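Local coordinates for protein lipoxygenase (Cyanothece sp., PDB 5EK8) that probably acts as a 9R-lipoxygenase, using a non-heme iron to dioxygenate polyunsaturated fatty acids with molecular oxygen, at residues W482-F488 against I541-P547; I224-Y228 against A611-Y616; Q37-T41 against Y134-I138. All blocks are in the same frame, centred on the assembly; numbering follows the deposited sequence.

Contact 1 (W482-F488 against I541-P547)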
ATOM      1  N   TRP A 482      -5.077 -26.899  -3.303  1.00 59.14           N
ATOM      2  CA  TRP A 482      -6.139 -25.981  -2.912  1.00 57.17           C
ATOM      3  C   TRP A 482      -6.122 -25.706  -1.409  1.00 55.56           C
ATOM      4  O   TRP A 482      -6.624 -24.675  -0.944  1.00 57.08           O
ATOM      5  CB  TRP A 482      -7.494 -26.547  -3.337  1.00 58.62           C
ATOM      6  CG  TRP A 482      -8.639 -25.647  -3.034  1.00 57.36           C
ATOM      7  CD1 TRP A 482      -9.489 -25.729  -1.967  1.00 55.81           C
ATOM      8  CD2 TRP A 482      -9.067 -24.521  -3.804  1.00 56.43           C
ATOM      9  NE1 TRP A 482     -10.417 -24.721  -2.027  1.00 56.51           N
ATOM     10  CE2 TRP A 482     -10.181 -23.966  -3.145  1.00 56.09           C
ATOM     11  CE3 TRP A 482      -8.613 -23.925  -4.987  1.00 58.66           C
ATOM     12  CZ2 TRP A 482     -10.851 -22.842  -3.628  1.00 56.95           C
ATOM     13  CZ3 TRP A 482      -9.279 -22.808  -5.463  1.00 60.01           C
ATOM     14  CH2 TRP A 482     -10.387 -22.281  -4.786  1.00 58.17           C
ATOM     15  N   VAL A 483      -5.535 -26.632  -0.657  1.00 52.65           N
ATOM     16  CA  VAL A 483      -5.397 -26.491   0.789  1.00 56.43           C
ATOM     17  C   VAL A 483      -4.712 -25.172   1.140  1.00 55.68           C
ATOM     18  O   VAL A 483      -5.077 -24.502   2.114  1.00 57.93           O
ATOM     19  CB  VAL A 483      -4.610 -27.674   1.385  1.00 57.86           C
ATOM     20  CG1 VAL A 483      -4.199 -27.387   2.824  1.00 55.03           C
ATOM     21  CG2 VAL A 483      -5.439 -28.946   1.302  1.00 60.22           C
ATOM     22  N   GLU A 484      -3.735 -24.795   0.322  1.00 52.44           N
ATOM     23  CA  GLU A 484      -3.049 -23.521   0.488  1.00 49.77           C
ATOM     24  C   GLU A 484      -4.040 -22.369   0.345  1.00 45.19           C
ATOM     25  O   GLU A 484      -4.004 -21.414   1.118  1.00 41.88           O
ATOM     26  CB  GLU A 484      -1.903 -23.378  -0.524  1.00 48.42           C
ATOM     27  CG  GLU A 484      -0.745 -24.335  -0.276  1.00 51.04           C
ATOM     28  CD  GLU A 484       0.528 -23.933  -1.008  1.00 56.87           C
ATOM     29  OE1 GLU A 484       0.476 -22.994  -1.830  1.00 60.80           O
ATOM     30  OE2 GLU A 484       1.584 -24.558  -0.758  1.00 54.41           O
ATOM     31  N   ILE A 485      -4.934 -22.469  -0.635  1.00 44.72           N
ATOM     32  CA  ILE A 485      -5.964 -21.449  -0.817  1.00 48.24           C
ATOM     33  C   ILE A 485      -6.868 -21.368   0.406  1.00 50.30           C
ATOM     34  O   ILE A 485      -7.273 -20.278   0.815  1.00 50.14           O
ATOM     35  CB  ILE A 485      -6.826 -21.712  -2.063  1.00 47.29           C
ATOM     36  CG1 ILE A 485      -5.943 -21.767  -3.314  1.00 50.13           C
ATOM     37  CG2 ILE A 485      -7.904 -20.646  -2.196  1.00 33.82           C
ATOM     38  CD1 ILE A 485      -5.075 -20.536  -3.518  1.00 47.15           C
ATOM     39  N   ARG A 486      -7.169 -22.518   1.003  1.00 49.15           N
ATOM     40  CA  ARG A 486      -7.996 -22.517   2.203  1.00 48.59           C
ATOM     41  C   ARG A 486      -7.292 -21.832   3.372  1.00 49.26           C
ATOM     42  O   ARG A 486      -7.895 -21.015   4.063  1.00 51.73           O
ATOM     43  CB  ARG A 486      -8.398 -23.935   2.605  1.00 53.37           C
ATOM     44  CG  ARG A 486      -9.346 -23.961   3.797  1.00 53.87           C
ATOM     45  CD  ARG A 486      -9.857 -25.353   4.127  1.00 59.11           C
ATOM     46  NE  ARG A 486     -10.839 -25.300   5.208  1.00 62.54           N
ATOM     47  CZ  ARG A 486     -11.602 -26.318   5.586  1.00 64.65           C
ATOM     48  NH1 ARG A 486     -11.511 -27.491   4.974  1.00 63.29           N
ATOM     49  NH2 ARG A 486     -12.463 -26.161   6.581  1.00 69.03           N
ATOM     50  N   ARG A 487      -6.023 -22.165   3.597  1.00 45.62           N
ATOM     51  CA  ARG A 487      -5.263 -21.547   4.686  1.00 48.87           C
ATOM     52  C   ARG A 487      -5.132 -20.041   4.477  1.00 52.31           C
ATOM     53  O   ARG A 487      -5.200 -19.257   5.428  1.00 56.59           O
ATOM     54  CB  ARG A 487      -3.882 -22.189   4.809  1.00 50.83           C
ATOM     55  CG  ARG A 487      -3.941 -23.641   5.240  1.00 59.39           C
ATOM     56  CD  ARG A 487      -4.635 -23.781   6.589  1.00 64.67           C
ATOM     57  NE  ARG A 487      -4.936 -25.174   6.900  1.00 72.95           N
ATOM     58  CZ  ARG A 487      -6.098 -25.761   6.637  1.00 79.94           C
ATOM     59  NH1 ARG A 487      -7.073 -25.068   6.065  1.00 81.65           N
ATOM     60  NH2 ARG A 487      -6.288 -27.036   6.949  1.00 82.98           N
ATOM     61  N   PHE A 488      -4.950 -19.661   3.217  1.00 48.30           N
ATOM     62  CA  PHE A 488      -4.920 -18.269   2.774  1.00 46.56           C
ATOM     63  C   PHE A 488      -6.209 -17.545   3.176  1.00 48.98           C
ATOM     64  O   PHE A 488      -6.186 -16.509   3.863  1.00 54.36           O
ATOM     65  CB  PHE A 488      -4.708 -18.244   1.253  1.00 43.54           C
ATOM     66  CG  PHE A 488      -4.749 -16.876   0.630  1.00 40.40           C
ATOM     67  CD1 PHE A 488      -3.799 -15.919   0.942  1.00 41.66           C
ATOM     68  CD2 PHE A 488      -5.715 -16.566  -0.311  1.00 40.84           C
ATOM     69  CE1 PHE A 488      -3.828 -14.662   0.344  1.00 39.13           C
ATOM     70  CE2 PHE A 488      -5.751 -15.313  -0.912  1.00 40.50           C
ATOM     71  CZ  PHE A 488      -4.804 -14.361  -0.585  1.00 35.34           C
ATOM     72  N   ILE A 541     -12.876 -17.038   0.917  1.00 51.20           N
ATOM     73  CA  ILE A 541     -12.788 -17.510  -0.459  1.00 47.25           C
ATOM     74  C   ILE A 541     -13.259 -18.957  -0.539  1.00 48.04           C
ATOM     75  O   ILE A 541     -13.972 -19.349  -1.465  1.00 47.88           O
ATOM     76  CB  ILE A 541     -11.339 -17.400  -0.997  1.00 45.48           C
ATOM     77  CG1 ILE A 541     -10.908 -15.931  -1.068  1.00 45.35           C
ATOM     78  CG2 ILE A 541     -11.202 -18.082  -2.353  1.00 43.23           C
ATOM     79  CD1 ILE A 541      -9.421 -15.738  -1.269  1.00 42.97           C
ATOM     80  N   THR A 542     -12.860 -19.748   0.449  1.00 45.94           N
ATOM     81  CA  THR A 542     -13.225 -21.151   0.477  1.00 51.12           C
ATOM     82  C   THR A 542     -13.204 -21.699   1.903  1.00 55.18           C
ATOM     83  O   THR A 542     -12.571 -21.129   2.794  1.00 56.27           O
ATOM     84  CB  THR A 542     -12.282 -21.979  -0.410  1.00 53.70           C
ATOM     85  OG1 THR A 542     -12.744 -23.336  -0.474  1.00 54.45           O
ATOM     86  CG2 THR A 542     -10.873 -21.938   0.146  1.00 34.63           C
ATOM     87  N   ASN A 543     -13.917 -22.799   2.117  1.00 58.52           N
ATOM     88  CA  ASN A 543     -13.907 -23.485   3.403  1.00 60.27           C
ATOM     89  C   ASN A 543     -13.834 -24.990   3.205  1.00 63.90           C
ATOM     90  O   ASN A 543     -14.216 -25.759   4.083  1.00 67.61           O
ATOM     91  CB  ASN A 543     -15.145 -23.121   4.230  1.00 56.45           C
ATOM     92  CG  ASN A 543     -14.933 -21.882   5.091  1.00 52.51           C
ATOM     93  OD1 ASN A 543     -15.683 -20.908   4.989  1.00 47.95           O
ATOM     94  ND2 ASN A 543     -13.908 -21.916   5.948  1.00 50.22           N
ATOM     95  N   SER A 544     -13.353 -25.397   2.035  1.00 62.40           N
ATOM     96  CA  SER A 544     -13.197 -26.810   1.710  1.00 62.48           C
ATOM     97  C   SER A 544     -11.788 -27.097   1.191  1.00 67.83           C
ATOM     98  O   SER A 544     -11.058 -26.183   0.798  1.00 67.86           O
ATOM     99  CB  SER A 544     -14.248 -27.243   0.685  1.00 62.88           C
ATOM    100  OG  SER A 544     -14.559 -26.188  -0.206  1.00 63.92           O
ATOM    101  N   ASN A 545     -11.412 -28.372   1.199  1.00 68.70           N
ATOM    102  CA  ASN A 545     -10.065 -28.776   0.818  1.00 65.35           C
ATOM    103  C   ASN A 545      -9.952 -29.083  -0.671  1.00 62.91           C
ATOM    104  O   ASN A 545      -8.899 -29.504  -1.151  1.00 63.07           O
ATOM    105  CB  ASN A 545      -9.629 -29.988   1.641  1.00 66.77           C
ATOM    106  CG  ASN A 545      -9.455 -29.660   3.114  1.00 66.62           C
ATOM    107  OD1 ASN A 545      -9.052 -28.551   3.476  1.00 62.58           O
ATOM    108  ND2 ASN A 545      -9.765 -30.624   3.975  1.00 69.67           N
ATOM    109  N   GLN A 546     -11.050 -28.875  -1.391  1.00 61.13           N
ATOM    110  CA  GLN A 546     -11.065 -28.990  -2.845  1.00 55.36           C
ATOM    111  C   GLN A 546     -11.913 -27.870  -3.431  1.00 54.11           C
ATOM    112  O   GLN A 546     -12.874 -27.419  -2.809  1.00 51.06           O
ATOM    113  CB  GLN A 546     -11.596 -30.354  -3.286  1.00 53.64           C
ATOM    114  CG  GLN A 546     -10.632 -31.500  -3.055  1.00 55.45           C
ATOM    115  CD  GLN A 546     -11.283 -32.668  -2.336  1.00 59.54           C
ATOM    116  OE1 GLN A 546     -12.035 -32.481  -1.376  1.00 64.08           O
ATOM    117  NE2 GLN A 546     -11.001 -33.883  -2.802  1.00 59.40           N
ATOM    118  N   PRO A 547     -11.551 -27.401  -4.631  1.00 58.66           N
ATOM    119  CA  PRO A 547     -12.276 -26.273  -5.218  1.00 56.73           C
ATOM    120  C   PRO A 547     -13.661 -26.648  -5.739  1.00 59.88           C
ATOM    121  O   PRO A 547     -13.996 -27.827  -5.857  1.00 59.52           O
ATOM    122  CB  PRO A 547     -11.369 -25.847  -6.372  1.00 53.70           C
ATOM    123  CG  PRO A 547     -10.674 -27.110  -6.768  1.00 53.79           C
ATOM    124  CD  PRO A 547     -10.434 -27.845  -5.485  1.00 56.60           C
TER
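Trp-482, near the N-terminal end of this helical segment, meets the loop with one face and with the NE1 edge of its indole. Its NE1 donates a hydrogen bond to Thr-542 OG1 (3.1 Å), and Pro-547 CB sits almost on the ring normal, 3.6 Å from the six-membered ring centroid, as a CH-pi contact. Val-483 adds a loose approach of its CG2 to Asn-545 OD1 (4.2 Å). One turn on, Ile-485 directs CG2 at the methyl of Thr-542 (CG2 to CG2, 4.0 Å) and at Ile-541 (CG2 to CG2, 4.2 Å). The extended Arg-486 side chain reaches along the loop: NH1 makes a weak hydrogen bond to Asn-545 OD1 (3.1 Å), while the carbonyl oxygen of Asn-543 lies over the guanidinium face. Its stronger partner is Glu-490, a salt bridge further along the same helix. Phe-488 ends the series, its CE2 3.7 Å from Ile-541 CD1, with Ala-373 and Cys-374 of helix 337-377 also against its side chain. The arrangement is loop-on-helix packing in the largely helical catalytic domain of lipoxygenases: the loop leading into helix 549-574, which carries the iron ligands His-570 and Asn-574, runs antiparallel alongside helix 482-495, from Phe-488 back to Trp-482.

Contact 2 (I224-Y228 against A611-Y616)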
ATOM      1  N   ILE A 224       9.991  28.865  -1.046  1.00 55.79           N
ATOM      2  CA  ILE A 224       9.860  27.418  -0.888  1.00 47.98           C
ATOM      3  C   ILE A 224       9.430  26.782  -2.198  1.00 46.41           C
ATOM      4  O   ILE A 224       9.992  25.771  -2.623  1.00 48.74           O
ATOM      5  CB  ILE A 224       8.840  27.046   0.211  1.00 42.51           C
ATOM      6  CG1 ILE A 224       9.337  27.505   1.577  1.00 44.80           C
ATOM      7  CG2 ILE A 224       8.596  25.542   0.241  1.00 35.65           C
ATOM      8  CD1 ILE A 224       8.345  27.261   2.685  1.00 46.32           C
ATOM      9  N   GLN A 225       8.436  27.384  -2.842  1.00 43.46           N
ATOM     10  CA  GLN A 225       7.937  26.851  -4.101  1.00 42.74           C
ATOM     11  C   GLN A 225       9.020  26.884  -5.179  1.00 46.65           C
ATOM     12  O   GLN A 225       9.236  25.897  -5.880  1.00 46.14           O
ATOM     13  CB  GLN A 225       6.713  27.625  -4.564  1.00 39.83           C
ATOM     14  CG  GLN A 225       5.924  26.904  -5.638  1.00 44.47           C
ATOM     15  CD  GLN A 225       5.152  25.714  -5.090  1.00 50.35           C
ATOM     16  OE1 GLN A 225       4.076  25.869  -4.498  1.00 53.74           O
ATOM     17  NE2 GLN A 225       5.697  24.520  -5.283  1.00 48.11           N
ATOM     18  N   ALA A 226       9.700  28.023  -5.293  1.00 47.82           N
ATOM     19  CA  ALA A 226      10.778  28.191  -6.264  1.00 48.84           C
ATOM     20  C   ALA A 226      11.895  27.172  -6.073  1.00 50.15           C
ATOM     21  O   ALA A 226      12.411  26.621  -7.048  1.00 51.11           O
ATOM     22  CB  ALA A 226      11.345  29.600  -6.182  1.00 44.31           C
ATOM     23  N   ASP A 227      12.262  26.922  -4.818  1.00 47.06           N
ATOM     24  CA  ASP A 227      13.402  26.059  -4.519  1.00 47.88           C
ATOM     25  C   ASP A 227      13.145  24.582  -4.844  1.00 51.74           C
ATOM     26  O   ASP A 227      14.091  23.801  -4.980  1.00 52.96           O
ATOM     27  CB  ASP A 227      13.813  26.213  -3.053  1.00 47.50           C
ATOM     28  CG  ASP A 227      14.596  27.493  -2.802  1.00 54.68           C
ATOM     29  OD1 ASP A 227      14.896  28.209  -3.780  1.00 58.41           O
ATOM     30  OD2 ASP A 227      14.922  27.784  -1.631  1.00 57.28           O
ATOM     31  N   TYR A 228      11.876  24.202  -4.966  1.00 51.20           N
ATOM     32  CA  TYR A 228      11.526  22.873  -5.466  1.00 50.15           C
ATOM     33  C   TYR A 228      11.168  22.964  -6.944  1.00 46.83           C
ATOM     34  O   TYR A 228      10.773  24.025  -7.418  1.00 50.73           O
ATOM     35  CB  TYR A 228      10.355  22.266  -4.686  1.00 52.98           C
ATOM     36  CG  TYR A 228      10.657  21.874  -3.256  1.00 55.87           C
ATOM     37  CD1 TYR A 228      11.345  20.706  -2.964  1.00 56.31           C
ATOM     38  CD2 TYR A 228      10.223  22.661  -2.198  1.00 60.70           C
ATOM     39  CE1 TYR A 228      11.609  20.343  -1.654  1.00 59.71           C
ATOM     40  CE2 TYR A 228      10.483  22.306  -0.886  1.00 61.40           C
ATOM     41  CZ  TYR A 228      11.176  21.148  -0.619  1.00 60.77           C
ATOM     42  OH  TYR A 228      11.432  20.798   0.686  1.00 59.41           O
ATOM     43  N   ALA A 611       4.751  23.687   4.773  1.00 53.02           N
ATOM     44  CA  ALA A 611       4.739  23.869   3.324  1.00 48.94           C
ATOM     45  C   ALA A 611       5.874  23.099   2.654  1.00 44.66           C
ATOM     46  O   ALA A 611       5.663  22.287   1.729  1.00 42.67           O
ATOM     47  CB  ALA A 611       4.834  25.344   2.984  1.00 49.42           C
ATOM     48  N   THR A 612       7.084  23.358   3.133  1.00 39.89           N
ATOM     49  CA  THR A 612       8.249  22.705   2.571  1.00 43.21           C
ATOM     50  C   THR A 612       8.146  21.197   2.752  1.00 44.37           C
ATOM     51  O   THR A 612       8.481  20.450   1.838  1.00 45.37           O
ATOM     52  CB  THR A 612       9.569  23.227   3.184  1.00 43.86           C
ATOM     53  OG1 THR A 612      10.676  22.534   2.591  1.00 45.37           O
ATOM     54  CG2 THR A 612       9.605  23.047   4.691  1.00 34.72           C
ATOM     55  N   ASN A 613       7.652  20.746   3.903  1.00 46.49           N
ATOM     56  CA  ASN A 613       7.501  19.309   4.101  1.00 44.49           C
ATOM     57  C   ASN A 613       6.452  18.708   3.167  1.00 40.41           C
ATOM     58  O   ASN A 613       6.625  17.594   2.670  1.00 39.32           O
ATOM     59  CB  ASN A 613       7.162  19.002   5.558  1.00 51.14           C
ATOM     60  CG  ASN A 613       8.387  19.027   6.448  1.00 57.08           C
ATOM     61  OD1 ASN A 613       9.080  18.019   6.598  1.00 57.13           O
ATOM     62  ND2 ASN A 613       8.674  20.187   7.025  1.00 61.08           N
ATOM     63  N   GLN A 614       5.375  19.453   2.925  1.00 38.46           N
ATOM     64  CA  GLN A 614       4.351  19.046   1.963  1.00 40.43           C
ATOM     65  C   GLN A 614       4.965  18.767   0.599  1.00 45.60           C
ATOM     66  O   GLN A 614       4.906  17.633   0.084  1.00 47.78           O
ATOM     67  CB  GLN A 614       3.271  20.124   1.829  1.00 36.36           C
ATOM     68  CG  GLN A 614       2.255  19.857   0.716  1.00 34.14           C
ATOM     69  CD  GLN A 614       1.267  21.004   0.534  1.00 37.10           C
ATOM     70  OE1 GLN A 614       1.094  21.835   1.426  1.00 43.93           O
ATOM     71  NE2 GLN A 614       0.619  21.057  -0.627  1.00 31.69           N
ATOM     72  N   VAL A 615       5.572  19.804   0.023  1.00 48.93           N
ATOM     73  CA  VAL A 615       6.158  19.679  -1.309  1.00 48.85           C
ATOM     74  C   VAL A 615       7.243  18.598  -1.347  1.00 47.68           C
ATOM     75  O   VAL A 615       7.309  17.793  -2.284  1.00 50.76           O
ATOM     76  CB  VAL A 615       6.744  21.015  -1.787  1.00 49.92           C
ATOM     77  CG1 VAL A 615       7.226  20.895  -3.230  1.00 46.08           C
ATOM     78  CG2 VAL A 615       5.700  22.116  -1.654  1.00 49.96           C
ATOM     79  N   TYR A 616       8.076  18.573  -0.312  1.00 42.59           N
ATOM     80  CA  TYR A 616       9.140  17.582  -0.201  1.00 46.80           C
ATOM     81  C   TYR A 616       8.605  16.158  -0.281  1.00 50.13           C
ATOM     82  O   TYR A 616       9.033  15.373  -1.128  1.00 54.75           O
ATOM     83  CB  TYR A 616       9.913  17.771   1.104  1.00 50.16           C
ATOM     84  CG  TYR A 616      10.918  16.680   1.390  1.00 53.66           C
ATOM     85  CD1 TYR A 616      12.111  16.609   0.687  1.00 54.86           C
ATOM     86  CD2 TYR A 616      10.676  15.724   2.372  1.00 55.29           C
ATOM     87  CE1 TYR A 616      13.028  15.614   0.947  1.00 57.46           C
ATOM     88  CE2 TYR A 616      11.593  14.728   2.642  1.00 53.84           C
ATOM     89  CZ  TYR A 616      12.767  14.676   1.923  1.00 56.99           C
ATOM     90  OH  TYR A 616      13.690  13.690   2.176  1.00 58.42           O
TER
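A buried helix-to-helix packing contact joins the last turn of the short helix 221-227, together with the Tyr-228 that follows it, to the first half of helix 608-623. Ile-224 faces the second helix directly: its CD1 meets Ala-611 CB at 4.0 Å and its CG2 approaches Thr-612 CA at 3.7 Å. Tyr-228, where the chain leaves its helix, reaches across with the whole ring. Val-615 CG1 stands over the ring face, 4.0 Å from the centroid, in a CH-pi contact, and the hydroxyl Tyr-228 OH shares a hydrogen bond of 2.7 Å with Thr-612 OG1. Both helices belong to the helical catalytic domain of the lipoxygenase fold, and helix 188-214 packs beside them: its His-208 is hydrogen-bonded to Thr-612 OG1 and sets its ring at a steep angle to that of Tyr-228. Gln-225 brushes Val-615 (NE2 to CG2, 4.4 Å), but its amide is engaged by the backbone of Gly-582 and Leu-584. Tyr-616 contributes its CB, 3.4 Å from Tyr-228 OH, while its ring leads away and its hydroxyl bonds to Thr-202. The Tyr-616 side chain lies about 10 Å from that of Ile-668, one of the iron ligands.

Contact 3 (Q37-T41 against Y134-I138)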
ATOM      1  N   GLN A  37      21.594 -12.419   1.615  1.00 71.16           N
ATOM      2  CA  GLN A  37      20.280 -12.951   1.945  1.00 72.77           C
ATOM      3  C   GLN A  37      19.796 -13.934   0.884  1.00 68.84           C
ATOM      4  O   GLN A  37      18.620 -14.302   0.843  1.00 63.08           O
ATOM      5  CB  GLN A  37      19.282 -11.808   2.129  1.00 79.52           C
ATOM      6  CG  GLN A  37      19.582 -10.949   3.350  1.00 87.40           C
ATOM      7  CD  GLN A  37      18.615  -9.793   3.509  1.00 92.42           C
ATOM      8  OE1 GLN A  37      18.008  -9.341   2.540  1.00 92.17           O
ATOM      9  NE2 GLN A  37      18.466  -9.309   4.740  1.00 95.26           N
ATOM     10  N   VAL A  38      20.719 -14.365   0.031  1.00 66.57           N
ATOM     11  CA  VAL A  38      20.435 -15.412  -0.937  1.00 68.93           C
ATOM     12  C   VAL A  38      21.003 -16.731  -0.428  1.00 68.77           C
ATOM     13  O   VAL A  38      22.192 -16.822  -0.125  1.00 68.81           O
ATOM     14  CB  VAL A  38      21.029 -15.092  -2.323  1.00 57.19           C
ATOM     15  CG1 VAL A  38      20.757 -16.232  -3.294  1.00 57.45           C
ATOM     16  CG2 VAL A  38      20.469 -13.790  -2.855  1.00 56.89           C
ATOM     17  N   SER A  39      20.154 -17.747  -0.314  1.00 70.04           N
ATOM     18  CA  SER A  39      20.607 -19.054   0.148  1.00 69.91           C
ATOM     19  C   SER A  39      20.978 -19.948  -1.032  1.00 71.09           C
ATOM     20  O   SER A  39      20.177 -20.165  -1.945  1.00 67.54           O
ATOM     21  CB  SER A  39      19.536 -19.728   1.006  1.00 65.98           C
ATOM     22  OG  SER A  39      20.017 -20.941   1.558  1.00 59.61           O
ATOM     23  N   LYS A  40      22.207 -20.448  -1.014  1.00 80.69           N
ATOM     24  CA  LYS A  40      22.684 -21.345  -2.052  1.00 83.19           C
ATOM     25  C   LYS A  40      21.810 -22.578  -2.087  1.00 81.84           C
ATOM     26  O   LYS A  40      21.749 -23.317  -1.108  1.00 84.44           O
ATOM     27  CB  LYS A  40      24.140 -21.740  -1.803  1.00 95.11           C
ATOM     28  CG  LYS A  40      25.120 -20.579  -1.757  1.00105.00           C
ATOM     29  CD  LYS A  40      25.133 -19.890  -0.399  1.00108.74           C
ATOM     30  CE  LYS A  40      26.060 -18.681  -0.401  1.00110.76           C
ATOM     31  NZ  LYS A  40      25.705 -17.679  -1.452  1.00109.51           N
ATOM     32  N   THR A  41      21.125 -22.802  -3.200  1.00 73.06           N
ATOM     33  CA  THR A  41      20.257 -23.966  -3.291  1.00 73.01           C
ATOM     34  C   THR A  41      21.098 -25.238  -3.390  1.00 76.10           C
ATOM     35  O   THR A  41      21.904 -25.401  -4.307  1.00 78.77           O
ATOM     36  CB  THR A  41      19.283 -23.872  -4.486  1.00 65.75           C
ATOM     37  OG1 THR A  41      19.734 -24.709  -5.555  1.00 70.28           O
ATOM     38  CG2 THR A  41      19.154 -22.429  -4.965  1.00 59.73           C
ATOM     39  N   TYR A 134      14.058 -20.420  -9.097  1.00 63.49           N
ATOM     40  CA  TYR A 134      13.824 -20.439  -7.658  1.00 63.85           C
ATOM     41  C   TYR A 134      15.048 -19.960  -6.878  1.00 65.38           C
ATOM     42  O   TYR A 134      16.121 -20.557  -6.945  1.00 66.11           O
ATOM     43  CB  TYR A 134      13.423 -21.847  -7.207  1.00 67.34           C
ATOM     44  CG  TYR A 134      12.049 -22.273  -7.683  1.00 70.50           C
ATOM     45  CD1 TYR A 134      10.915 -21.985  -6.932  1.00 74.20           C
ATOM     46  CD2 TYR A 134      11.885 -22.956  -8.883  1.00 71.58           C
ATOM     47  CE1 TYR A 134       9.655 -22.369  -7.357  1.00 78.81           C
ATOM     48  CE2 TYR A 134      10.627 -23.344  -9.321  1.00 76.82           C
ATOM     49  CZ  TYR A 134       9.514 -23.048  -8.553  1.00 81.33           C
ATOM     50  OH  TYR A 134       8.255 -23.428  -8.975  1.00 82.76           O
ATOM     51  N   THR A 135      14.870 -18.877  -6.132  1.00 65.09           N
ATOM     52  CA  THR A 135      15.964 -18.272  -5.386  1.00 58.21           C
ATOM     53  C   THR A 135      15.708 -18.335  -3.887  1.00 56.84           C
ATOM     54  O   THR A 135      14.835 -17.639  -3.373  1.00 54.84           O
ATOM     55  CB  THR A 135      16.165 -16.813  -5.797  1.00 50.68           C
ATOM     56  OG1 THR A 135      16.048 -16.699  -7.222  1.00 48.42           O
ATOM     57  CG2 THR A 135      17.527 -16.320  -5.344  1.00 47.12           C
ATOM     58  N   ASN A 136      16.483 -19.161  -3.189  1.00 57.33           N
ATOM     59  CA  ASN A 136      16.245 -19.430  -1.773  1.00 51.76           C
ATOM     60  C   ASN A 136      16.678 -18.300  -0.847  1.00 52.70           C
ATOM     61  O   ASN A 136      17.448 -17.417  -1.231  1.00 59.30           O
ATOM     62  CB  ASN A 136      16.954 -20.718  -1.344  1.00 49.87           C
ATOM     63  CG  ASN A 136      16.432 -21.944  -2.068  1.00 50.92           C
ATOM     64  OD1 ASN A 136      15.394 -21.892  -2.730  1.00 50.87           O
ATOM     65  ND2 ASN A 136      17.147 -23.063  -1.933  1.00 51.49           N
ATOM     66  N   ARG A 137      16.169 -18.354   0.380  1.00 52.31           N
ATOM     67  CA  ARG A 137      16.479 -17.395   1.433  1.00 52.36           C
ATOM     68  C   ARG A 137      16.218 -18.069   2.777  1.00 55.68           C
ATOM     69  O   ARG A 137      15.216 -18.768   2.939  1.00 55.86           O
ATOM     70  CB  ARG A 137      15.632 -16.127   1.288  1.00 48.67           C
ATOM     71  CG  ARG A 137      15.531 -15.288   2.555  1.00 45.47           C
ATOM     72  CD  ARG A 137      14.195 -14.547   2.630  1.00 48.75           C
ATOM     73  NE  ARG A 137      13.984 -13.958   3.951  1.00 53.90           N
ATOM     74  CZ  ARG A 137      13.177 -14.460   4.881  1.00 55.91           C
ATOM     75  NH1 ARG A 137      12.473 -15.555   4.641  1.00 54.27           N
ATOM     76  NH2 ARG A 137      13.066 -13.856   6.055  1.00 63.12           N
ATOM     77  N   ILE A 138      17.115 -17.874   3.737  1.00 54.67           N
ATOM     78  CA  ILE A 138      16.969 -18.529   5.033  1.00 54.80           C
ATOM     79  C   ILE A 138      15.927 -17.823   5.897  1.00 51.37           C
ATOM     80  O   ILE A 138      16.130 -16.693   6.347  1.00 47.95           O
ATOM     81  CB  ILE A 138      18.306 -18.593   5.784  1.00 54.06           C
ATOM     82  CG1 ILE A 138      19.256 -19.549   5.062  1.00 51.87           C
ATOM     83  CG2 ILE A 138      18.091 -19.039   7.231  1.00 53.64           C
ATOM     84  CD1 ILE A 138      20.613 -19.666   5.707  1.00 52.42           C
TER
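Ser-39 lays its side chain over that of Asn-136, CB to CB at 3.6 Å, and extends far enough along the strand for its OG to come within 3.8 Å of Ile-138 CG1. The strand is an edge strand, 132-143, of a four-stranded antiparallel sheet in the beta domain, probably the PLAT domain that lipoxygenases carry ahead of their helical catalytic part. The other partner has no regular structure: residues 37-41 lead away from helix 24-36 toward strand 53-61, the first strand of the chain. They cross the sheet edge obliquely, the end-to-end directions of the two segments lying 123° apart, so the backbones come close around Ser-39 and Arg-137 (CA to CA, 4.6 Å) and diverge beyond. At this crossing Ser-39 N donates a nearly straight hydrogen bond to Asn-136 O (2.9 Å, 172°). That carbonyl is on the outward side of the edge strand, whereas the backbones of Thr-135 and Arg-137 are bonded to Arg-123 and Asp-121 of the neighbouring strand 115-126. Before the crossing, Gln-37 O lies 3.5 Å from Arg-137 CB; beyond that CB, the guanidinium is held by a salt bridge with Asp-121. Val-38 turns its CB away from the strand, yet its CG1 still meets Thr-135 CG2 at 3.8 Å, a small apolar touch at the margin. Past the crossing, Thr-41 lies over the Asn-136 amide, with its CB 3.4 Å from Asn-136 ND2 and its CG2 4.1 Å from Tyr-134 O.

Overall arrangement
Contact 3 closes first along the chain, where the linker after the N-terminal helices 2-21 and 24-36 meets the edge of the beta domain. Contact 2 spans 224-228 to 611-616, joining parts of the helical domain far apart in sequence; between those segments the chain forms contact 1, a more local tie. Contacts 1 and 2 lie on opposite sides of the chain's centre, their centres 50 Å apart, and share no helix. Contact 3 is nearer to contact 1 (centres 28 Å, nearest atoms about 11 Å) than to contact 2 (centres 43 Å). Asn-70 of the beta domain bonds Glu-484 on helix 482-495, so contact 1 lies by the domain junction, whereas contact 2 lies closer to the iron ligand Ile-668.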